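Local coordinates for protein acetylacetone-cleaving enzyme (Acinetobacter johnsonii, PDB 3BAL) that cleaves acetylacetone with molecular oxygen to methylglyoxal and acetate, as a homotetrameric cupin dioxygenase that uses one iron ion per subunit, at residues 60-65 / 121-126. Sequence-based numbering, arbitrary orientation.
With ZN (zinc ion), chain E.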
# COMPACT_ATOMS: atom_id res chain seq x y z
N ALA A 60 -17.95 -11.85 -14.60
CA ALA A 60 -18.66 -10.73 -15.21
C ALA A 60 -17.66 -9.59 -15.43
O ALA A 60 -16.61 -9.55 -14.78
CB ALA A 60 -19.79 -10.27 -14.31
N SER A 61 -17.99 -8.67 -16.34
CA SER A 61 -17.14 -7.54 -16.67
C SER A 61 -16.81 -6.63 -15.50
O SER A 61 -17.69 -6.21 -14.75
CB SER A 61 -17.78 -6.70 -17.78
OG SER A 61 -17.93 -7.45 -18.97
N HIS A 62 -15.53 -6.30 -15.34
CA HIS A 62 -15.12 -5.44 -14.24
C HIS A 62 -13.81 -4.72 -14.51
O HIS A 62 -13.05 -5.07 -15.41
CB HIS A 62 -14.96 -6.26 -12.97
CG HIS A 62 -13.97 -7.38 -13.09
ND1 HIS A 62 -14.28 -8.59 -13.67
CD2 HIS A 62 -12.66 -7.45 -12.75
CE1 HIS A 62 -13.20 -9.36 -13.67
NE2 HIS A 62 -12.21 -8.69 -13.11
N ILE A 63 -13.56 -3.71 -13.68
CA ILE A 63 -12.35 -2.91 -13.77
C ILE A 63 -11.63 -2.99 -12.41
O ILE A 63 -12.28 -2.92 -11.36
CB ILE A 63 -12.69 -1.43 -14.05
CG1 ILE A 63 -13.35 -1.30 -15.43
CG2 ILE A 63 -11.42 -0.58 -13.97
CD1 ILE A 63 -13.84 0.09 -15.76
N HIS A 64 -10.31 -3.17 -12.44
CA HIS A 64 -9.51 -3.22 -11.22
C HIS A 64 -9.16 -1.80 -10.80
O HIS A 64 -8.47 -1.08 -11.53
CB HIS A 64 -8.22 -4.02 -11.46
CG HIS A 64 -8.44 -5.49 -11.54
ND1 HIS A 64 -8.11 -6.35 -10.51
CD2 HIS A 64 -9.02 -6.26 -12.49
CE1 HIS A 64 -8.49 -7.58 -10.82
NE2 HIS A 64 -9.05 -7.55 -12.01
N ALA A 65 -9.64 -1.39 -9.63
CA ALA A 65 -9.37 -0.05 -9.14
C ALA A 65 -7.91 0.10 -8.70
O ALA A 65 -7.35 1.20 -8.74
CB ALA A 65 -10.30 0.26 -7.97
N GLY A 121 -7.74 -2.67 -3.18
CA GLY A 121 -8.88 -1.88 -3.61
C GLY A 121 -9.99 -2.77 -4.15
O GLY A 121 -9.88 -3.99 -4.15
N PRO A 122 -11.08 -2.16 -4.65
CA PRO A 122 -12.23 -2.89 -5.19
C PRO A 122 -12.19 -3.26 -6.67
O PRO A 122 -11.36 -2.76 -7.45
CB PRO A 122 -13.39 -1.95 -4.90
CG PRO A 122 -12.75 -0.60 -5.20
CD PRO A 122 -11.40 -0.72 -4.50
N LEU A 123 -13.11 -4.15 -7.04
CA LEU A 123 -13.29 -4.56 -8.42
C LEU A 123 -14.63 -3.96 -8.79
O LEU A 123 -15.65 -4.29 -8.18
CB LEU A 123 -13.36 -6.08 -8.54
CG LEU A 123 -12.15 -6.88 -8.08
CD1 LEU A 123 -12.28 -8.30 -8.59
CD2 LEU A 123 -10.86 -6.25 -8.59
N ASN A 124 -14.63 -3.05 -9.76
CA ASN A 124 -15.87 -2.41 -10.16
C ASN A 124 -16.54 -3.12 -11.32
O ASN A 124 -16.05 -3.10 -12.45
CB ASN A 124 -15.61 -0.94 -10.54
CG ASN A 124 -15.19 -0.10 -9.34
OD1 ASN A 124 -15.49 -0.43 -8.20
ND2 ASN A 124 -14.50 1.00 -9.61
N PHE A 125 -17.66 -3.78 -11.04
CA PHE A 125 -18.38 -4.48 -12.09
C PHE A 125 -19.23 -3.46 -12.83
O PHE A 125 -19.90 -2.65 -12.20
CB PHE A 125 -19.21 -5.62 -11.49
CG PHE A 125 -18.36 -6.75 -10.97
CD1 PHE A 125 -17.80 -6.69 -9.69
CD2 PHE A 125 -18.08 -7.86 -11.77
CE1 PHE A 125 -16.96 -7.70 -9.22
CE2 PHE A 125 -17.24 -8.89 -11.31
CZ PHE A 125 -16.69 -8.80 -10.03
N ILE A 126 -19.19 -3.51 -14.16
CA ILE A 126 -19.89 -2.55 -15.01
C ILE A 126 -20.94 -3.13 -15.96
O ILE A 126 -20.87 -4.30 -16.34
CB ILE A 126 -18.87 -1.77 -15.88
CG1 ILE A 126 -18.00 -2.76 -16.67
CG2 ILE A 126 -18.01 -0.88 -15.00
CD1 ILE A 126 -16.94 -2.11 -17.59
ZN ZN E . -9.99 -9.03 -13.11
O HOH W 1 -20.73 -6.58 -15.02
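His62 and His64 project from one face of an antiparallel strand pair in the cupin jelly roll, and on that same face Phe125 and Leu123 of the partner strand pack beside them. Both histidines bind the zinc ion that occupies the metal site in this crystal, with NE2 of His62 2.2 Å from zinc and NE2 of His64 at 2.1 Å; His104 of the same chain completes the protein ligands.

Apolar contacts back both metal ligands. CD2 of Leu123 lies over one face of the His64 ring, 3.7 Å from its centroid and 27° off the normal, a CH-pi contact nearest to ND1 and CE1. Phe125 instead meets His62 chiefly at its CB, which rests over the face of the Phe125 ring, 3.9 Å from the centroid; the two rings meet obliquely, with planes at 45°.

A polar restraint sets the rotation of the His62 ring. Its CG occupies the crowded position between backbone N and carbonyl carbon (chi1 58°), and ND1 donates a nearly straight 2.8 Å bond to Ala60 O. With the proton of this bond on ND1, NE2 is left to zinc; the oxygen lies practically in the imidazole plane, and the ring is held at both nitrogens.

The second shell is backbone. Ile63 and Asn124 form a hydrogen-bonded pair, flanked by the non-hydrogen-bonded pairs His62–Phe125 and His64–Leu123; strand alternation, with the histidines two residues apart, puts both metal ligands on one face and Ile63 on the other. Outside them, Ala65 N bonds to Pro122 O and Ile126 N to Ser61 O. On the opposite face, Asn124 OD1 is hydrogen-bonded to Ser135 OG of strand 132-136. At the Ser61 end, one water donates to Ser61 O and, at 2.6 Å, to Ile126 O.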